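Local coordinates for Uly1 (Catenovulum maritimum, PDB 7DRQ), which is an ulvan lyase of polysaccharide lyase family 24 that binds calcium and probably cleaves the algal polysaccharide ulvan by beta-elimination, at residues Lys3-Ile8 and Leu474-Leu479; Tyr410-Glu415 and Gly454-Tyr459; Ala52-Lys57 and Ile448-Asp453. All blocks are in the same frame, centred on the assembly; numbering follows the deposited sequence.

Contact 1 (Lys3-Ile8 and Leu474-Leu479)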
loop_
_atom_site.group_PDB
_atom_site.type_symbol
_atom_site.label_atom_id
_atom_site.label_comp_id
_atom_site.label_asym_id
_atom_site.label_seq_id
_atom_site.Cartn_x
_atom_site.Cartn_y
_atom_site.Cartn_z
ATOM N N LYS A 3 -20.973 -1.687 15.035
ATOM C CA LYS A 3 -21.619 -2.993 14.961
ATOM C C LYS A 3 -21.051 -3.805 13.806
ATOM O O LYS A 3 -20.943 -3.301 12.685
ATOM C CB LYS A 3 -23.138 -2.826 14.786
ATOM C CG LYS A 3 -23.962 -4.085 14.979
ATOM C CD LYS A 3 -25.446 -3.802 14.714
ATOM C CE LYS A 3 -25.885 -4.307 13.342
ATOM N NZ LYS A 3 -26.933 -3.436 12.716
ATOM N N LEU A 4 -20.702 -5.061 14.085
ATOM C CA LEU A 4 -20.376 -6.004 13.022
ATOM C C LEU A 4 -21.649 -6.353 12.258
ATOM O O LEU A 4 -22.620 -6.838 12.853
ATOM C CB LEU A 4 -19.737 -7.263 13.610
ATOM C CG LEU A 4 -19.392 -8.401 12.635
ATOM C CD1 LEU A 4 -18.415 -7.926 11.540
ATOM C CD2 LEU A 4 -18.803 -9.590 13.373
ATOM N N GLU A 5 -21.649 -6.119 10.945
ATOM C CA GLU A 5 -22.825 -6.369 10.113
ATOM C C GLU A 5 -22.730 -7.643 9.285
ATOM O O GLU A 5 -23.743 -8.321 9.094
ATOM C CB GLU A 5 -23.075 -5.195 9.168
ATOM C CG GLU A 5 -23.404 -3.901 9.887
ATOM C CD GLU A 5 -23.906 -2.831 8.949
ATOM O OE1 GLU A 5 -23.520 -2.848 7.759
ATOM O OE2 GLU A 5 -24.687 -1.972 9.406
ATOM N N HIS A 6 -21.549 -7.971 8.763
ATOM C CA HIS A 6 -21.393 -9.114 7.874
ATOM C C HIS A 6 -20.032 -9.756 8.089
ATOM O O HIS A 6 -19.047 -9.065 8.360
ATOM C CB HIS A 6 -21.552 -8.705 6.405
ATOM C CG HIS A 6 -22.891 -8.113 6.088
ATOM N ND1 HIS A 6 -23.099 -6.756 5.967
ATOM C CD2 HIS A 6 -24.096 -8.697 5.882
ATOM C CE1 HIS A 6 -24.375 -6.530 5.697
ATOM N NE2 HIS A 6 -25.001 -7.691 5.645
ATOM N N GLU A 7 -19.982 -11.079 7.953
ATOM C CA GLU A 7 -18.729 -11.827 8.011
ATOM C C GLU A 7 -18.776 -12.877 6.911
ATOM O O GLU A 7 -19.673 -13.724 6.907
ATOM C CB GLU A 7 -18.537 -12.465 9.385
ATOM C CG GLU A 7 -17.244 -13.220 9.520
ATOM C CD GLU A 7 -16.775 -13.286 10.952
ATOM O OE1 GLU A 7 -15.556 -13.411 11.150
ATOM O OE2 GLU A 7 -17.632 -13.220 11.875
ATOM N N ILE A 8 -17.829 -12.809 5.976
ATOM C CA ILE A 8 -17.893 -13.527 4.708
ATOM C C ILE A 8 -16.575 -14.251 4.490
ATOM O O ILE A 8 -15.513 -13.626 4.501
ATOM C CB ILE A 8 -18.163 -12.564 3.533
ATOM C CG1 ILE A 8 -19.445 -11.771 3.770
ATOM C CG2 ILE A 8 -18.224 -13.316 2.209
ATOM C CD1 ILE A 8 -19.201 -10.281 3.865
ATOM N N LEU A 474 -13.771 -11.534 4.988
ATOM C CA LEU A 474 -14.133 -10.128 4.933
ATOM C C LEU A 474 -15.127 -9.830 6.044
ATOM O O LEU A 474 -16.156 -10.510 6.157
ATOM C CB LEU A 474 -14.761 -9.772 3.585
ATOM C CG LEU A 474 -15.489 -8.419 3.535
ATOM C CD1 LEU A 474 -14.505 -7.259 3.740
ATOM C CD2 LEU A 474 -16.253 -8.248 2.205
ATOM N N GLN A 475 -14.838 -8.812 6.850
ATOM C CA GLN A 475 -15.807 -8.305 7.813
ATOM C C GLN A 475 -16.255 -6.907 7.410
ATOM O O GLN A 475 -15.447 -6.092 6.950
ATOM C CB GLN A 475 -15.244 -8.281 9.235
ATOM C CG GLN A 475 -15.065 -9.673 9.841
ATOM C CD GLN A 475 -14.748 -9.629 11.320
ATOM O OE1 GLN A 475 -14.544 -8.557 11.897
ATOM N NE2 GLN A 475 -14.693 -10.805 11.944
ATOM N N ILE A 476 -17.551 -6.645 7.553
ATOM C CA ILE A 476 -18.119 -5.329 7.269
ATOM C C ILE A 476 -18.669 -4.803 8.587
ATOM O O ILE A 476 -19.601 -5.383 9.165
ATOM C CB ILE A 476 -19.187 -5.374 6.173
ATOM C CG1 ILE A 476 -18.608 -6.015 4.907
ATOM C CG2 ILE A 476 -19.679 -3.966 5.840
ATOM C CD1 ILE A 476 -19.646 -6.251 3.810
ATOM N N ILE A 477 -18.067 -3.726 9.078
ATOM C CA ILE A 477 -18.336 -3.196 10.404
ATOM C C ILE A 477 -18.835 -1.770 10.231
ATOM O O ILE A 477 -18.163 -0.939 9.608
ATOM C CB ILE A 477 -17.091 -3.257 11.304
ATOM C CG1 ILE A 477 -16.704 -4.716 11.613
ATOM C CG2 ILE A 477 -17.333 -2.497 12.593
ATOM C CD1 ILE A 477 -15.264 -4.870 12.159
ATOM N N ASN A 478 -20.027 -1.499 10.751
ATOM C CA ASN A 478 -20.628 -0.177 10.649
ATOM C C ASN A 478 -20.004 0.741 11.690
ATOM O O ASN A 478 -20.073 0.463 12.892
ATOM C CB ASN A 478 -22.142 -0.278 10.853
ATOM C CG ASN A 478 -22.870 0.950 10.378
ATOM O OD1 ASN A 478 -22.446 2.074 10.638
ATOM N ND2 ASN A 478 -23.977 0.749 9.668
ATOM N N LEU A 479 -19.396 1.838 11.237
ATOM C CA LEU A 479 -18.769 2.757 12.178
ATOM C C LEU A 479 -19.765 3.688 12.856
ATOM O O LEU A 479 -19.354 4.485 13.707
ATOM C CB LEU A 479 -17.679 3.571 11.475
ATOM C CG LEU A 479 -16.544 2.689 10.965
ATOM C CD1 LEU A 479 -15.532 3.488 10.136
ATOM C CD2 LEU A 479 -15.857 2.024 12.134
#
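Ile476 O takes two backbone bonds at once, from Glu5 N at 2.8 Å and, more loosely, from His6 N, the mark of a classic beta bulge in this antiparallel strand pair. Paired with 469-478, the N-terminal strand 3-15 forms an outer strand of a sheet whose other strands come from the C-terminal end, as in the ring closure of a beta-propeller. From the bulge residue Glu5, OE2 takes the N-H of Asn478 ND2 at 2.8 Å, nearly straight at 170° but from above the carboxylate plane. Asn478 CG lies anti to its backbone N (chi1 -163°), which carries the amide toward that carboxylate. Glu7 OE1 is likewise met from above its carboxylate plane by Gln475 NE2, at 2.9 Å. Apolar contacts lie on both faces: Leu4 CD1 packs on Ile477 CG1 at 3.6 Å, while Ile8 CD1 touches Leu474 CD2 on the face that also bears His6 and Ile476. Tyr79 packs against that second cluster and Tyr435 against the first. Glu5 OE1 forms a salt bridge to Lys455, so an alanine here would probably leave both that ammonium and the Asn478 amide without their carboxylate mate. On its other atom the same amide is held by Asp480 N, which donates to Asn478 OD1.

Contact 2 (Tyr410-Glu415 and Gly454-Tyr459)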
loop_
_atom_site.group_PDB
_atom_site.type_symbol
_atom_site.label_atom_id
_atom_site.label_comp_id
_atom_site.label_asym_id
_atom_site.label_seq_id
_atom_site.Cartn_x
_atom_site.Cartn_y
_atom_site.Cartn_z
ATOM N N TYR A 410 -9.329 6.870 13.773
ATOM C CA TYR A 410 -9.468 5.524 14.310
ATOM C C TYR A 410 -8.142 4.787 14.287
ATOM O O TYR A 410 -7.364 4.919 13.340
ATOM C CB TYR A 410 -10.480 4.692 13.520
ATOM C CG TYR A 410 -11.858 5.268 13.495
ATOM C CD1 TYR A 410 -12.784 4.938 14.482
ATOM C CD2 TYR A 410 -12.252 6.132 12.480
ATOM C CE1 TYR A 410 -14.064 5.456 14.456
ATOM C CE2 TYR A 410 -13.527 6.661 12.456
ATOM C CZ TYR A 410 -14.426 6.316 13.441
ATOM O OH TYR A 410 -15.696 6.841 13.422
ATOM N N ILE A 411 -7.907 4.002 15.348
ATOM C CA ILE A 411 -6.937 2.919 15.355
ATOM C C ILE A 411 -7.728 1.627 15.222
ATOM O O ILE A 411 -8.714 1.428 15.939
ATOM C CB ILE A 411 -6.100 2.921 16.645
ATOM C CG1 ILE A 411 -5.207 4.160 16.718
ATOM C CG2 ILE A 411 -5.264 1.645 16.755
ATOM C CD1 ILE A 411 -4.765 4.482 18.138
ATOM N N ILE A 412 -7.329 0.770 14.288
ATOM C CA ILE A 412 -8.043 -0.471 14.009
ATOM C C ILE A 412 -7.010 -1.587 13.966
ATOM O O ILE A 412 -6.001 -1.480 13.258
ATOM C CB ILE A 412 -8.830 -0.399 12.688
ATOM C CG1 ILE A 412 -9.876 0.723 12.748
ATOM C CG2 ILE A 412 -9.472 -1.758 12.356
ATOM C CD1 ILE A 412 -10.393 1.151 11.377
ATOM N N GLY A 413 -7.256 -2.654 14.711
ATOM C CA GLY A 413 -6.247 -3.678 14.793
ATOM C C GLY A 413 -6.794 -4.958 15.366
ATOM O O GLY A 413 -8.004 -5.136 15.498
ATOM N N LEU A 414 -5.871 -5.850 15.697
ATOM C CA LEU A 414 -6.192 -7.146 16.274
ATOM C C LEU A 414 -5.593 -7.206 17.666
ATOM O O LEU A 414 -4.409 -6.912 17.848
ATOM C CB LEU A 414 -5.650 -8.283 15.403
ATOM C CG LEU A 414 -6.160 -8.236 13.960
ATOM C CD1 LEU A 414 -5.435 -9.234 13.048
ATOM C CD2 LEU A 414 -7.669 -8.493 13.930
ATOM N N GLU A 415 -6.412 -7.569 18.643
ATOM C CA GLU A 415 -5.947 -7.781 20.005
ATOM C C GLU A 415 -6.350 -9.190 20.402
ATOM O O GLU A 415 -7.538 -9.523 20.377
ATOM C CB GLU A 415 -6.543 -6.749 20.962
ATOM C CG GLU A 415 -5.983 -6.809 22.371
ATOM C CD GLU A 415 -6.365 -5.588 23.177
ATOM O OE1 GLU A 415 -5.701 -4.538 23.023
ATOM O OE2 GLU A 415 -7.344 -5.672 23.945
ATOM N N GLY A 454 -18.641 5.339 5.613
ATOM C CA GLY A 454 -18.948 5.134 7.015
ATOM C C GLY A 454 -18.842 3.713 7.516
ATOM O O GLY A 454 -19.269 3.442 8.641
ATOM N N LYS A 455 -18.288 2.792 6.729
ATOM C CA LYS A 455 -18.124 1.412 7.171
ATOM C C LYS A 455 -16.672 0.976 7.033
ATOM O O LYS A 455 -15.930 1.467 6.173
ATOM C CB LYS A 455 -19.033 0.455 6.390
ATOM C CG LYS A 455 -20.529 0.803 6.536
ATOM C CD LYS A 455 -21.419 -0.272 5.957
ATOM C CE LYS A 455 -22.886 0.082 6.153
ATOM N NZ LYS A 455 -23.761 -1.051 5.752
ATOM N N LEU A 456 -16.292 0.044 7.903
ATOM C CA LEU A 456 -14.969 -0.569 7.929
ATOM C C LEU A 456 -15.057 -1.923 7.230
ATOM O O LEU A 456 -15.848 -2.783 7.632
ATOM C CB LEU A 456 -14.477 -0.730 9.373
ATOM C CG LEU A 456 -13.470 -1.843 9.720
ATOM C CD1 LEU A 456 -12.168 -1.628 8.976
ATOM C CD2 LEU A 456 -13.196 -1.933 11.235
ATOM N N TYR A 457 -14.284 -2.085 6.163
ATOM C CA TYR A 457 -14.155 -3.343 5.440
ATOM C C TYR A 457 -12.826 -3.939 5.862
ATOM O O TYR A 457 -11.765 -3.408 5.519
ATOM C CB TYR A 457 -14.231 -3.111 3.926
ATOM C CG TYR A 457 -15.602 -2.628 3.508
ATOM C CD1 TYR A 457 -15.984 -1.301 3.704
ATOM C CD2 TYR A 457 -16.537 -3.510 2.962
ATOM C CE1 TYR A 457 -17.248 -0.859 3.349
ATOM C CE2 TYR A 457 -17.817 -3.078 2.613
ATOM C CZ TYR A 457 -18.162 -1.751 2.806
ATOM O OH TYR A 457 -19.424 -1.313 2.457
ATOM N N TYR A 458 -12.881 -5.007 6.658
ATOM C CA TYR A 458 -11.685 -5.600 7.252
ATOM C C TYR A 458 -11.416 -6.913 6.537
ATOM O O TYR A 458 -12.208 -7.852 6.639
ATOM C CB TYR A 458 -11.877 -5.817 8.756
ATOM C CG TYR A 458 -10.620 -5.706 9.583
ATOM C CD1 TYR A 458 -9.374 -5.542 8.991
ATOM C CD2 TYR A 458 -10.687 -5.780 10.979
ATOM C CE1 TYR A 458 -8.232 -5.430 9.766
ATOM C CE2 TYR A 458 -9.559 -5.675 11.755
ATOM C CZ TYR A 458 -8.335 -5.510 11.156
ATOM O OH TYR A 458 -7.225 -5.404 11.963
ATOM N N TYR A 459 -10.293 -6.971 5.844
ATOM C CA TYR A 459 -9.909 -8.108 5.008
ATOM C C TYR A 459 -8.860 -8.868 5.808
ATOM O O TYR A 459 -7.766 -8.348 6.052
ATOM C CB TYR A 459 -9.394 -7.576 3.669
ATOM C CG TYR A 459 -9.076 -8.571 2.573
ATOM C CD1 TYR A 459 -9.394 -9.918 2.679
ATOM C CD2 TYR A 459 -8.435 -8.136 1.415
ATOM C CE1 TYR A 459 -9.085 -10.815 1.647
ATOM C CE2 TYR A 459 -8.127 -9.008 0.394
ATOM C CZ TYR A 459 -8.440 -10.344 0.508
ATOM O OH TYR A 459 -8.103 -11.175 -0.544
#
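Tyr458 OH sits among three carbons of the facing strand, with Gly413 CA and Gly413 C each 3.5 Å from it and Leu414 CG at 3.6 Å. No hydrogen bond passes between 410-415 and 454-459, and across these two segments the hydroxyl meets carbon atoms of Gly413 and Leu414. Gly413 O lies at the edge of the tyrosine ring, near its plane, and Leu414 CD2 approaches the same ring obliquely, 4.0 Å from Tyr458 CE2.

One face of the ring is taken by Ile412, whose CG2 stands 4.0 Å from Tyr458 CE2. Ile412 CG1 lies beside the backbone N (chi1 -61°), which leaves CG2 anti to that N, where this methyl meets two partners. The second is Leu456, which comes at Ile412 tip to tip: Leu456 CD2 meets Ile412 CG2 at 3.9 Å, and Leu456 CD1 meets Ile412 CD1 at 4.1 Å. Ile412 and Tyr458 instead slide past each other, pointing in opposite directions.

The two strands belong to different antiparallel sheets, their axes about 10.1 Å apart and inclined at 33°, which is the face-to-face packing of neighbouring blades in a beta-propeller. Val449, on the strand beside 455-462, touches Ile412, Leu456 and Tyr458 and extends the same apolar layer, while Pro419 reaches Tyr458 from the strand following 410-415.

Because nothing directional bonds the two segments, their hold on each other rests on the fit of branched aliphatic side chains against each other and against one tyrosine ring.

Contact 3 (Ala52-Lys57 and Ile448-Asp453); sequences AIKVYK and IVHIHD
His450 and Val55 are joined through water, the first of two such bridges between these segments. Water 1 accepts from Val55 N at 3.0 Å and lies 2.6 Å from His450 NE2. Water 2 donates to Lys57 O at 2.7 Å and sits 2.8 Å from His452 NE2, at the edge of that ring and in its plane. No direct hydrogen bond crosses from one segment to the other.

The same two imidazoles also offer their faces to the strand 53-56. Lys54 CA stands over the His450 ring in a CH-pi contact, 14° off the ring normal, with Ile53 O over the same ring toward its rim. Val55 CB does likewise over His452, 3.8 Å from the ring centroid, and Val55 CG1 comes to 3.4 Å from His452 CD2. The lysine's chain bends so that CD brushes His450 CE1, while NZ turns to Val113 O and to a salt bridge with Asp51.

The apolar part lies at the other end. Ile448 CD1 touches both Ala52 CB, at 3.7 Å, and Ile53 CG2, at 3.8 Å. Ile448 CG1 stands between its own backbone N and carbonyl carbon, chi1 62°, and from there it too lies against Ile53 CG2.

The two strands run nearly parallel but lie in separate sheets, edge strands of adjoining beta-propeller blades drawn from the two ends of the chain. Each histidine thus works twice, pi face against aliphatic CH and ring nitrogen against bound water, and the backbone polar groups of Val55 and Lys57 reach the other blade through one bound water each.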
loop_
_atom_site.group_PDB
_atom_site.type_symbol
_atom_site.label_atom_id
_atom_site.label_comp_id
_atom_site.label_asym_id
_atom_site.label_seq_id
_atom_site.Cartn_x
_atom_site.Cartn_y
_atom_site.Cartn_z
ATOM N N ALA A 52 -5.311 -4.072 -1.615
ATOM C CA ALA A 52 -5.944 -5.292 -2.091
ATOM C C ALA A 52 -7.453 -5.321 -1.918
ATOM O O ALA A 52 -8.069 -6.350 -2.214
ATOM C CB ALA A 52 -5.331 -6.510 -1.380
ATOM N N ILE A 53 -8.073 -4.250 -1.433
ATOM C CA ILE A 53 -9.521 -4.262 -1.265
ATOM C C ILE A 53 -10.093 -2.892 -1.603
ATOM O O ILE A 53 -9.577 -1.866 -1.150
ATOM C CB ILE A 53 -9.922 -4.706 0.158
ATOM C CG1 ILE A 53 -11.411 -4.463 0.393
ATOM C CG2 ILE A 53 -9.071 -4.032 1.230
ATOM C CD1 ILE A 53 -11.963 -5.285 1.545
ATOM N N LYS A 54 -11.160 -2.875 -2.405
ATOM C CA LYS A 54 -11.862 -1.642 -2.739
ATOM C C LYS A 54 -13.358 -1.906 -2.715
ATOM O O LYS A 54 -13.807 -3.039 -2.919
ATOM C CB LYS A 54 -11.480 -1.102 -4.126
ATOM C CG LYS A 54 -10.043 -0.630 -4.250
ATOM C CD LYS A 54 -9.792 0.554 -3.333
ATOM C CE LYS A 54 -8.297 0.702 -3.075
ATOM N NZ LYS A 54 -7.554 0.939 -4.376
ATOM N N VAL A 55 -14.124 -0.848 -2.473
ATOM C CA VAL A 55 -15.582 -0.906 -2.497
ATOM C C VAL A 55 -16.088 0.090 -3.527
ATOM O O VAL A 55 -15.691 1.261 -3.516
ATOM C CB VAL A 55 -16.191 -0.631 -1.110
ATOM C CG1 VAL A 55 -17.714 -0.789 -1.162
ATOM C CG2 VAL A 55 -15.622 -1.611 -0.098
ATOM N N TYR A 56 -16.950 -0.387 -4.425
ATOM C CA TYR A 56 -17.576 0.437 -5.455
ATOM C C TYR A 56 -19.052 0.071 -5.503
ATOM O O TYR A 56 -19.390 -1.074 -5.823
ATOM C CB TYR A 56 -16.931 0.215 -6.829
ATOM C CG TYR A 56 -17.756 0.805 -7.950
ATOM C CD1 TYR A 56 -17.840 2.180 -8.123
ATOM C CD2 TYR A 56 -18.471 -0.011 -8.823
ATOM C CE1 TYR A 56 -18.611 2.728 -9.138
ATOM C CE2 TYR A 56 -19.233 0.524 -9.835
ATOM C CZ TYR A 56 -19.303 1.894 -9.989
ATOM O OH TYR A 56 -20.071 2.427 -10.995
ATOM N N LYS A 57 -19.919 1.036 -5.185
ATOM C CA LYS A 57 -21.349 0.776 -5.052
ATOM C C LYS A 57 -21.571 -0.434 -4.145
ATOM O O LYS A 57 -21.124 -0.432 -2.991
ATOM C CB LYS A 57 -21.989 0.577 -6.432
ATOM C CG LYS A 57 -21.900 1.818 -7.315
ATOM C CD LYS A 57 -22.675 1.655 -8.611
ATOM C CE LYS A 57 -22.891 3.002 -9.293
ATOM N NZ LYS A 57 -23.237 4.069 -8.307
ATOM N N ILE A 448 -6.081 -6.108 6.619
ATOM C CA ILE A 448 -5.959 -4.793 6.000
ATOM C C ILE A 448 -7.318 -4.111 6.007
ATOM O O ILE A 448 -8.370 -4.744 5.858
ATOM C CB ILE A 448 -5.374 -4.829 4.569
ATOM C CG1 ILE A 448 -6.257 -5.624 3.626
ATOM C CG2 ILE A 448 -3.926 -5.345 4.577
ATOM C CD1 ILE A 448 -5.714 -5.638 2.180
ATOM N N VAL A 449 -7.277 -2.790 6.173
ATOM C CA VAL A 449 -8.449 -1.963 6.432
ATOM C C VAL A 449 -8.773 -1.142 5.191
ATOM O O VAL A 449 -7.870 -0.574 4.564
ATOM C CB VAL A 449 -8.171 -1.036 7.630
ATOM C CG1 VAL A 449 -9.240 0.046 7.738
ATOM C CG2 VAL A 449 -8.044 -1.847 8.911
ATOM N N HIS A 450 -10.063 -1.060 4.852
ATOM C CA HIS A 450 -10.569 -0.109 3.867
ATOM C C HIS A 450 -11.809 0.556 4.445
ATOM O O HIS A 450 -12.771 -0.131 4.790
ATOM C CB HIS A 450 -10.897 -0.804 2.543
ATOM C CG HIS A 450 -11.403 0.125 1.482
ATOM N ND1 HIS A 450 -10.572 0.982 0.794
ATOM C CD2 HIS A 450 -12.646 0.325 0.986
ATOM C CE1 HIS A 450 -11.283 1.682 -0.073
ATOM N NE2 HIS A 450 -12.543 1.298 0.017
ATOM N N ILE A 451 -11.784 1.885 4.568
ATOM C CA ILE A 451 -12.927 2.652 5.054
ATOM C C ILE A 451 -13.696 3.170 3.847
ATOM O O ILE A 451 -13.104 3.772 2.943
ATOM C CB ILE A 451 -12.474 3.817 5.954
ATOM C CG1 ILE A 451 -11.553 3.316 7.078
ATOM C CG2 ILE A 451 -13.690 4.569 6.503
ATOM C CD1 ILE A 451 -12.185 2.266 7.959
ATOM N N HIS A 452 -15.008 2.946 3.822
ATOM C CA HIS A 452 -15.804 3.400 2.685
ATOM C C HIS A 452 -17.227 3.664 3.149
ATOM O O HIS A 452 -17.874 2.767 3.693
ATOM C CB HIS A 452 -15.775 2.361 1.561
ATOM C CG HIS A 452 -16.685 2.675 0.417
ATOM N ND1 HIS A 452 -16.295 3.462 -0.643
ATOM C CD2 HIS A 452 -17.964 2.310 0.166
ATOM C CE1 HIS A 452 -17.292 3.566 -1.501
ATOM N NE2 HIS A 452 -18.318 2.879 -1.033
ATOM N N ASP A 453 -17.703 4.893 2.946
ATOM C CA ASP A 453 -19.088 5.269 3.234
ATOM C C ASP A 453 -19.479 4.925 4.669
ATOM O O ASP A 453 -20.505 4.295 4.926
ATOM C CB ASP A 453 -20.039 4.608 2.238
ATOM C CG ASP A 453 -21.332 5.386 2.059
ATOM O OD1 ASP A 453 -21.453 6.481 2.652
ATOM O OD2 ASP A 453 -22.224 4.901 1.324
HETATM O O HOH W 1 -13.413 2.036 -2.357
HETATM O O HOH W 2 -20.780 1.985 -1.894
#

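How the contacts relate
From the N terminus, 3-8 waits for almost the whole chain before 474-479 returns to it, and this longest loop, contact 1, encloses the other two. Next comes 52-57, which opens contact 3 and is met by 448-453. Between them 410-415 opens contact 2, closed by 454-459 just after contact 3, so contacts 2 and 3 cross. Strands 444-452, 455-462 and 469-478 follow one another in the chain and, with 3-15, make one sheet on which all three contacts converge. Contact 1 adds its N-terminal strand, contact 2 ties this sheet to the one holding 408-415, and contact 3 to the sheet that runs from strand 53-56 to strand 86-91, completing the ring.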